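PDB 3FI9: malate dehydrogenase from Porphyromonas gingivalis, which probably catalyses the reversible oxidation of malate to oxaloacetate with NAD(+) as the hydride acceptor. Local coordinates for residues Gly18-Gly21 and Ser22-Gln26; Arg234-Phe237 and Gln238-Tyr242; Ser244-Met247 and Ile248-Ala251. All coordinates share one frame; numbering follows the deposited sequence.

Contact 1. Residues Gly18-Gly21 and Ser22-Gln26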
ATOM      1  N   GLY A  18       9.286   5.756   7.326  1.00 18.99           N
ATOM      2  CA  GLY A  18       9.916   5.005   6.250  1.00 18.52           C
ATOM      3  C   GLY A  18       9.002   4.376   5.196  1.00 18.45           C
ATOM      4  O   GLY A  18       7.759   4.394   5.298  1.00 17.89           O
ATOM      5  N   MET A  19       9.638   3.838   4.161  1.00 17.85           N
ATOM      6  CA  MET A  19       8.931   3.195   3.072  1.00 17.72           C
ATOM      7  C   MET A  19       8.142   1.986   3.560  1.00 17.24           C
ATOM      8  O   MET A  19       6.962   1.811   3.216  1.00 15.71           O
ATOM      9  CB  MET A  19       9.918   2.841   1.947  1.00 18.43           C
ATOM     10  CG  MET A  19      10.502   4.119   1.225  1.00 20.99           C
ATOM     11  SD  MET A  19       9.235   5.107   0.364  1.00 21.94           S
ATOM     12  CE  MET A  19       8.542   3.880  -0.697  1.00 26.14           C
ATOM     13  N   ILE A  20       8.763   1.161   4.393  1.00 15.80           N
ATOM     14  CA  ILE A  20       7.997   0.103   5.050  1.00 15.09           C
ATOM     15  C   ILE A  20       6.864   0.583   6.017  1.00 16.21           C
ATOM     16  O   ILE A  20       5.686   0.162   5.906  1.00 13.82           O
ATOM     17  CB  ILE A  20       8.922  -0.846   5.816  1.00 14.82           C
ATOM     18  CG1 ILE A  20       9.883  -1.555   4.860  1.00 15.62           C
ATOM     19  CG2 ILE A  20       8.082  -1.848   6.570  1.00 14.47           C
ATOM     20  CD1 ILE A  20      10.952  -2.352   5.600  1.00 22.00           C
ATOM     21  N   GLY A  21       7.223   1.427   6.981  1.00 15.68           N
ATOM     22  CA  GLY A  21       6.215   1.892   7.978  1.00 15.66           C
ATOM     23  C   GLY A  21       5.055   2.649   7.337  1.00 14.92           C
ATOM     24  O   GLY A  21       3.901   2.545   7.774  1.00 15.74           O
ATOM     25  N   SER A  22       5.347   3.451   6.326  1.00 15.20           N
ATOM     26  CA  SER A  22       4.264   4.218   5.673  1.00 15.13           C
ATOM     27  C   SER A  22       3.269   3.247   4.965  1.00 14.08           C
ATOM     28  O   SER A  22       2.017   3.430   4.966  1.00 14.51           O
ATOM     29  CB  SER A  22       4.836   5.297   4.742  1.00 14.08           C
ATOM     30  OG  SER A  22       5.475   4.773   3.566  1.00 16.48           O
ATOM     31  N   ASN A  23       3.828   2.223   4.334  1.00 14.34           N
ATOM     32  CA  ASN A  23       3.009   1.206   3.674  1.00 13.40           C
ATOM     33  C   ASN A  23       2.226   0.456   4.727  1.00 13.88           C
ATOM     34  O   ASN A  23       1.082   0.127   4.513  1.00 13.74           O
ATOM     35  CB  ASN A  23       3.864   0.282   2.796  1.00 13.61           C
ATOM     36  CG  ASN A  23       3.008  -0.690   1.945  1.00 12.53           C
ATOM     37  OD1 ASN A  23       2.502  -1.674   2.449  1.00 15.17           O
ATOM     38  ND2 ASN A  23       2.914  -0.429   0.647  1.00 13.83           N
ATOM     39  N   MET A  24       2.815   0.239   5.905  1.00 13.36           N
ATOM     40  CA  MET A  24       2.091  -0.435   6.978  1.00 13.21           C
ATOM     41  C   MET A  24       0.892   0.388   7.419  1.00 14.53           C
ATOM     42  O   MET A  24      -0.174  -0.158   7.702  1.00 14.49           O
ATOM     43  CB  MET A  24       2.990  -0.692   8.199  1.00 12.94           C
ATOM     44  CG  MET A  24       4.139  -1.743   8.006  1.00 14.57           C
ATOM     45  SD  MET A  24       5.147  -1.762   9.620  1.00 15.25           S
ATOM     46  CE  MET A  24       5.983  -3.321   9.415  1.00 26.90           C
ATOM     47  N   ALA A  25       1.075   1.690   7.458  1.00 14.49           N
ATOM     48  CA  ALA A  25       0.008   2.551   7.904  1.00 13.52           C
ATOM     49  C   ALA A  25      -1.163   2.452   6.955  1.00 13.57           C
ATOM     50  O   ALA A  25      -2.303   2.382   7.385  1.00 13.26           O
ATOM     51  CB  ALA A  25       0.496   4.042   7.969  1.00 13.03           C
ATOM     52  N   GLN A  26      -0.881   2.493   5.665  1.00 12.69           N
ATOM     53  CA  GLN A  26      -1.929   2.402   4.645  1.00 13.40           C
ATOM     54  C   GLN A  26      -2.574   1.008   4.734  1.00 14.11           C
ATOM     55  O   GLN A  26      -3.763   0.870   4.624  1.00 13.66           O
ATOM     56  CB  GLN A  26      -1.322   2.657   3.246  1.00 14.24           C
ATOM     57  CG  GLN A  26      -2.409   2.438   2.097  1.00 13.76           C
ATOM     58  CD  GLN A  26      -1.811   2.598   0.713  1.00 14.59           C
ATOM     59  OE1 GLN A  26      -0.698   3.107   0.545  1.00 15.74           O
ATOM     60  NE2 GLN A  26      -2.534   2.110  -0.295  1.00 14.76           N
TER

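Contact 2. Residues Arg234-Phe237 and Gln238-Tyr242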
ATOM      1  N   ARG A 234      15.961  -0.200  -4.321  1.00 27.27           N
ATOM      2  CA  ARG A 234      15.905  -0.028  -2.862  1.00 27.20           C
ATOM      3  C   ARG A 234      15.484  -1.357  -2.254  1.00 25.44           C
ATOM      4  O   ARG A 234      15.079  -2.245  -2.980  1.00 25.43           O
ATOM      5  CB  ARG A 234      14.876   1.037  -2.469  1.00 27.79           C
ATOM      6  CG  ARG A 234      13.623   0.976  -3.307  1.00 30.51           C
ATOM      7  CD  ARG A 234      12.473   1.747  -2.683  1.00 35.45           C
ATOM      8  NE  ARG A 234      12.876   3.086  -2.285  1.00 41.91           N
ATOM      9  CZ  ARG A 234      13.057   4.105  -3.124  1.00 41.24           C
ATOM     10  NH1 ARG A 234      12.845   3.953  -4.419  1.00 42.86           N
ATOM     11  NH2 ARG A 234      13.427   5.281  -2.653  1.00 41.99           N
ATOM     12  N   SER A 235      15.602  -1.505  -0.946  1.00 24.02           N
ATOM     13  CA  SER A 235      15.138  -2.731  -0.262  1.00 24.39           C
ATOM     14  C   SER A 235      13.630  -2.918  -0.399  1.00 22.88           C
ATOM     15  O   SER A 235      12.897  -1.942  -0.573  1.00 21.90           O
ATOM     16  CB  SER A 235      15.491  -2.688   1.223  1.00 25.21           C
ATOM     17  OG  SER A 235      16.827  -2.249   1.410  1.00 29.75           O
ATOM     18  N   SER A 236      13.174  -4.170  -0.313  1.00 21.91           N
ATOM     19  CA  SER A 236      11.742  -4.462  -0.323  1.00 21.40           C
ATOM     20  C   SER A 236      11.007  -3.654   0.758  1.00 19.44           C
ATOM     21  O   SER A 236      11.520  -3.451   1.853  1.00 19.62           O
ATOM     22  CB  SER A 236      11.529  -5.957  -0.065  1.00 20.96           C
ATOM     23  OG  SER A 236      12.010  -6.247   1.229  1.00 27.06           O
ATOM     24  N   PHE A 237       9.813  -3.174   0.457  1.00 18.96           N
ATOM     25  CA  PHE A 237       9.051  -2.453   1.485  1.00 17.36           C
ATOM     26  C   PHE A 237       7.581  -2.814   1.460  1.00 17.54           C
ATOM     27  O   PHE A 237       6.886  -2.792   2.510  1.00 17.82           O
ATOM     28  CB  PHE A 237       9.279  -0.945   1.379  1.00 17.75           C
ATOM     29  CG  PHE A 237       8.880  -0.361   0.051  1.00 18.17           C
ATOM     30  CD1 PHE A 237       7.653   0.267  -0.093  1.00 19.54           C
ATOM     31  CD2 PHE A 237       9.742  -0.414  -1.021  1.00 17.67           C
ATOM     32  CE1 PHE A 237       7.277   0.830  -1.330  1.00 17.54           C
ATOM     33  CE2 PHE A 237       9.378   0.134  -2.247  1.00 19.23           C
ATOM     34  CZ  PHE A 237       8.145   0.758  -2.399  1.00 18.09           C
ATOM     35  N   GLN A 238       7.089  -3.207   0.299  1.00 15.82           N
ATOM     36  CA  GLN A 238       5.682  -3.543   0.250  1.00 16.08           C
ATOM     37  C   GLN A 238       5.424  -4.943   0.823  1.00 15.64           C
ATOM     38  O   GLN A 238       4.453  -5.137   1.616  1.00 15.49           O
ATOM     39  CB  GLN A 238       5.136  -3.429  -1.157  1.00 15.30           C
ATOM     40  CG  GLN A 238       5.221  -2.023  -1.741  1.00 16.51           C
ATOM     41  CD  GLN A 238       4.660  -1.987  -3.184  1.00 20.02           C
ATOM     42  OE1 GLN A 238       5.428  -1.801  -4.167  1.00 19.37           O
ATOM     43  NE2 GLN A 238       3.333  -2.220  -3.322  1.00 18.58           N
ATOM     44  N   SER A 239       6.262  -5.931   0.476  1.00 13.87           N
ATOM     45  CA  SER A 239       5.972  -7.266   1.031  1.00 14.73           C
ATOM     46  C   SER A 239       6.196  -7.403   2.555  1.00 14.47           C
ATOM     47  O   SER A 239       5.348  -7.963   3.237  1.00 14.93           O
ATOM     48  CB  SER A 239       6.590  -8.428   0.215  1.00 14.94           C
ATOM     49  OG  SER A 239       8.019  -8.245   0.033  1.00 14.72           O
ATOM     50  N   PRO A 240       7.326  -6.878   3.093  1.00 15.10           N
ATOM     51  CA  PRO A 240       7.489  -6.976   4.524  1.00 15.09           C
ATOM     52  C   PRO A 240       6.377  -6.238   5.238  1.00 15.81           C
ATOM     53  O   PRO A 240       5.979  -6.649   6.301  1.00 16.20           O
ATOM     54  CB  PRO A 240       8.826  -6.272   4.814  1.00 15.78           C
ATOM     55  CG  PRO A 240       9.172  -5.520   3.581  1.00 15.78           C
ATOM     56  CD  PRO A 240       8.447  -6.155   2.436  1.00 13.50           C
ATOM     57  N   SER A 241       5.910  -5.148   4.655  1.00 15.06           N
ATOM     58  CA  SER A 241       4.843  -4.357   5.257  1.00 16.26           C
ATOM     59  C   SER A 241       3.558  -5.150   5.292  1.00 16.26           C
ATOM     60  O   SER A 241       2.955  -5.383   6.356  1.00 16.87           O
ATOM     61  CB  SER A 241       4.610  -3.080   4.448  1.00 15.34           C
ATOM     62  OG  SER A 241       3.335  -2.554   4.815  1.00 19.25           O
ATOM     63  N   TYR A 242       3.109  -5.579   4.114  1.00 15.89           N
ATOM     64  CA  TYR A 242       1.835  -6.268   4.035  1.00 15.71           C
ATOM     65  C   TYR A 242       1.817  -7.524   4.948  1.00 15.66           C
ATOM     66  O   TYR A 242       0.872  -7.752   5.696  1.00 12.05           O
ATOM     67  CB  TYR A 242       1.533  -6.675   2.584  1.00 15.58           C
ATOM     68  CG  TYR A 242       0.267  -7.448   2.487  1.00 18.95           C
ATOM     69  CD1 TYR A 242      -0.974  -6.807   2.551  1.00 17.44           C
ATOM     70  CD2 TYR A 242       0.298  -8.814   2.285  1.00 18.83           C
ATOM     71  CE1 TYR A 242      -2.176  -7.554   2.452  1.00 17.64           C
ATOM     72  CE2 TYR A 242      -0.864  -9.534   2.215  1.00 20.06           C
ATOM     73  CZ  TYR A 242      -2.082  -8.908   2.311  1.00 18.05           C
ATOM     74  OH  TYR A 242      -3.207  -9.697   2.181  1.00 23.89           O
TER

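Contact 3. Residues Ser244-Met247 and Ile248-Ala251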
ATOM      1  N   SER A 244       3.669  -8.398   7.631  1.00 15.16           N
ATOM      2  CA  SER A 244       3.672  -7.967   9.033  1.00 15.43           C
ATOM      3  C   SER A 244       2.280  -7.499   9.482  1.00 15.49           C
ATOM      4  O   SER A 244       1.832  -7.785  10.599  1.00 15.53           O
ATOM      5  CB  SER A 244       4.686  -6.829   9.207  1.00 14.33           C
ATOM      6  OG  SER A 244       6.036  -7.308   8.952  1.00 16.30           O
ATOM      7  N   ILE A 245       1.632  -6.727   8.643  1.00 15.29           N
ATOM      8  CA  ILE A 245       0.303  -6.255   9.065  1.00 15.89           C
ATOM      9  C   ILE A 245      -0.732  -7.387   9.061  1.00 15.26           C
ATOM     10  O   ILE A 245      -1.664  -7.386   9.899  1.00 14.47           O
ATOM     11  CB  ILE A 245      -0.187  -5.017   8.306  1.00 15.04           C
ATOM     12  CG1 ILE A 245       0.920  -3.922   8.354  1.00 16.15           C
ATOM     13  CG2 ILE A 245      -1.551  -4.519   8.927  1.00 15.15           C
ATOM     14  CD1 ILE A 245       1.415  -3.459   9.783  1.00 19.11           C
ATOM     15  N   GLU A 246      -0.592  -8.353   8.150  1.00 14.33           N
ATOM     16  CA  GLU A 246      -1.456  -9.534   8.256  1.00 14.31           C
ATOM     17  C   GLU A 246      -1.196 -10.198   9.574  1.00 13.86           C
ATOM     18  O   GLU A 246      -2.144 -10.727  10.184  1.00 13.56           O
ATOM     19  CB  GLU A 246      -1.163 -10.607   7.197  1.00 13.30           C
ATOM     20  CG  GLU A 246      -1.564 -10.325   5.807  1.00 19.82           C
ATOM     21  CD  GLU A 246      -1.236 -11.513   4.878  1.00 24.46           C
ATOM     22  OE1 GLU A 246      -2.173 -12.099   4.345  1.00 29.80           O
ATOM     23  OE2 GLU A 246      -0.061 -11.864   4.684  1.00 23.78           O
ATOM     24  N   MET A 247       0.080 -10.242  10.011  1.00 13.00           N
ATOM     25  CA  MET A 247       0.369 -10.851  11.347  1.00 13.62           C
ATOM     26  C   MET A 247      -0.363 -10.127  12.492  1.00 14.32           C
ATOM     27  O   MET A 247      -0.979 -10.810  13.355  1.00 14.73           O
ATOM     28  CB  MET A 247       1.884 -10.908  11.666  1.00 13.42           C
ATOM     29  CG  MET A 247       2.721 -11.625  10.570  1.00 13.59           C
ATOM     30  SD  MET A 247       4.489 -11.522  10.908  1.00  6.06           S
ATOM     31  CE  MET A 247       4.632 -12.272  12.495  1.00  9.48           C
ATOM     32  N   ILE A 248      -0.255  -8.796  12.562  1.00 14.13           N
ATOM     33  CA  ILE A 248      -0.907  -8.073  13.675  1.00 15.96           C
ATOM     34  C   ILE A 248      -2.460  -8.188  13.571  1.00 16.65           C
ATOM     35  O   ILE A 248      -3.181  -8.291  14.572  1.00 17.63           O
ATOM     36  CB  ILE A 248      -0.440  -6.592  13.788  1.00 16.47           C
ATOM     37  CG1 ILE A 248      -0.590  -6.121  15.242  1.00 16.21           C
ATOM     38  CG2 ILE A 248      -1.186  -5.642  12.770  1.00 13.65           C
ATOM     39  CD1 ILE A 248       0.373  -6.818  16.220  1.00 17.58           C
ATOM     40  N   ARG A 249      -2.980  -8.215  12.358  1.00 17.57           N
ATOM     41  CA  ARG A 249      -4.407  -8.523  12.219  1.00 18.37           C
ATOM     42  C   ARG A 249      -4.815  -9.847  12.906  1.00 19.24           C
ATOM     43  O   ARG A 249      -5.838  -9.904  13.588  1.00 19.59           O
ATOM     44  CB  ARG A 249      -4.853  -8.528  10.772  1.00 17.65           C
ATOM     45  CG  ARG A 249      -6.307  -9.016  10.634  1.00 19.54           C
ATOM     46  CD  ARG A 249      -6.807  -8.744   9.246  1.00 19.04           C
ATOM     47  NE  ARG A 249      -6.176  -9.613   8.260  1.00 21.41           N
ATOM     48  CZ  ARG A 249      -6.431  -9.531   6.948  1.00 26.12           C
ATOM     49  NH1 ARG A 249      -7.329  -8.655   6.496  1.00 23.50           N
ATOM     50  NH2 ARG A 249      -5.835 -10.347   6.093  1.00 22.29           N
ATOM     51  N   ALA A 250      -4.019 -10.904  12.737  1.00 18.75           N
ATOM     52  CA  ALA A 250      -4.291 -12.191  13.383  1.00 19.15           C
ATOM     53  C   ALA A 250      -4.238 -12.068  14.897  1.00 18.59           C
ATOM     54  O   ALA A 250      -5.079 -12.606  15.604  1.00 19.43           O
ATOM     55  CB  ALA A 250      -3.260 -13.250  12.897  1.00 19.00           C
ATOM     56  N   ALA A 251      -3.225 -11.375  15.397  1.00 18.83           N
ATOM     57  CA  ALA A 251      -3.091 -11.167  16.842  1.00 19.51           C
ATOM     58  C   ALA A 251      -4.249 -10.359  17.412  1.00 20.41           C
ATOM     59  O   ALA A 251      -4.498 -10.434  18.603  1.00 20.13           O
ATOM     60  CB  ALA A 251      -1.789 -10.475  17.176  1.00 18.50           C
TER
HETATM   61  O   HOH W   1      -4.481 -11.882   9.178  1.00 18.34           O
HETATM   62  O   HOH W   2      -4.197 -13.060   6.321  1.00 29.42           O

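Contact 1. Residues Gly18-Gly21 and Ser22-Gln26
Ile20 and Met24 sit one turn apart on the first turns of helix 19-30 and point the same way. The CG2 branch of Ile20 touches the end of the methionine chain, 3.8 Å from Met24 CE. Met24 CG lies anti to its own carbonyl carbon (chi1 -68°), and beyond it the chain runs extended, back along the helix to Ile20. On the way SD passes Gly21 CA at 4.1 Å. Both side chains touch Ile125 of the same chain, and Met24 also rests on Ser241, Ser244 and Ile245 of helix 238-251.

Ser22 works differently. Its OG and its N both grip Gly18 O, at 2.9 Å and 2.8 Å, from opposite faces of the carbonyl plane. OG folds back to it because chi1 is 69°. The next backbone bond, Asn23 N to Met19 O, is weak. Met24 N to Ile20 O is firm at 2.9 Å. The amide of Asn23 leads away from Gly18-Gly21, with OD1 bonded to Ser241 OG and ND2 to Gln26 OE1 of the second subunit.

Gly18 is the N-cap of the helix and, with Met19, Ile20 and Gly21, belongs to the predicted NAD(+) site. This is the glycine-rich turn and helix start of a Rossmann beta-alpha-beta unit.

Contact 2. Residues Arg234-Phe237 and Gln238-Tyr242
Phe237 and Gln238 are neighbours whose side chains lie side by side and point the same way, at the start of helix 238-251. The phenylalanine can be followed outward from its backbone. CB is 3.3 Å from Gln238 N. With chi1 at 59°, CG stands between the backbone N and the carbonyl carbon, and this brings CG to 3.4 Å from Gln238 N. Farther out, CD1 meets Gln238 CG, and CE1 comes closer to that carbon, at 3.5 Å. At the far end CZ is 4.1 Å from Gln238 OE1. The ring and amide planes are 36° apart, so the two groups are inclined and do not stack. Ser235 O lies in the plane of the ring, at its edge. Beyond the segment, the ring packs on Met19 and Ile20 of helix 19-30.

Phe237 is the N-cap residue. Its O takes a weak bond from Ser241 N, 3.3 Å long, and Ser241 CB presses near the same oxygen. Pro240 packs against the backbone just before the helix: its CG is 3.6 Å from Ser236 O, and its CD is 3.6 Å from Phe237 C. Ser236 OG also touches this proline ring.

Glu53 of the second subunit accepts from the backbone N of Phe237, Gln238 and Ser239. Gln238 OE1 is held by Arg232, and its NE2 by Gln26 and Ser22 of the second subunit. The capping residue thus brings a hydrocarbon ring and no polar side chain. The backbone N-H groups at the helix start are instead met by a carboxylate of the second subunit, whose negative charge probably also suits the positive end of the helix dipole.

Contact 3. Residues Ser244-Met247 and Ile248-Ala251
Ile248 N bonds to Ser244 O, and Arg249 N to Ile245 O at 2.9 Å with an N-H...O angle of 166°. Ala250 N to Glu246 O and Ala251 N to Met247 O complete the series. These are the i to i+4 bonds of an alpha-helix, here the last turns of helix 238-251 in the C-terminal domain.

Two waters tie Glu246 to Arg249 along the more open side. Water 1 donates to Glu246 O at 2.8 Å and accepts from Arg249 NE. Water 2 donates to Glu246 OE1 at 3.0 Å and accepts from Arg249 NH2. Both lie in the guanidinium plane, at its edge. The arginine chain leaves extended, with CG anti to the backbone N (chi1 173°), then bends at chi3 to bring its head back beside the glutamate. OE1 and NH2 remain 4.4 Å apart, too far for a salt bridge, so water carries the link between the charges. NH2 also has a long, weak ion pair with Glu255.

The remaining side chains are mostly buried. Met247 and Ala250 reach Ile281 of strand 279-282, while Ile248 packs on His121 and Ile123 of strand 121-124. Ile245 faces Met24 and Thr27 of helix 19-30. Ser244 OG bonds back to Pro240 O one turn earlier. Ile245 and Ile248 cross at a slant, meeting through their CG2 methyls at 4.0 Å. The same methyl of Ile248 also lies 3.4 Å from Ile245 O.

How the contacts relate
All three contacts are largely buried and local, but their settings differ. Contact 1 belongs to helix 19-30 of the NAD-binding domain. Contacts 2 and 3 share helix 238-251 of the C-terminal domain, one at its start and the other at its end. Helix 19-30 packs on helix 238-251 and on the residue that caps it: Met19 CE meets Phe237 CE1 at 3.4 Å, and Met24 CB meets Ile245 CD1 at 3.6 Å. Contacts 1 and 2 both face the second subunit, and several of their polar groups bond across that interface. Contact 3 barely touches it. There, regular backbone bonds and apolar packing on strands 121-124 and 279-282 and on helix 19-30 prevail, with water-linked charges on the partly exposed flank.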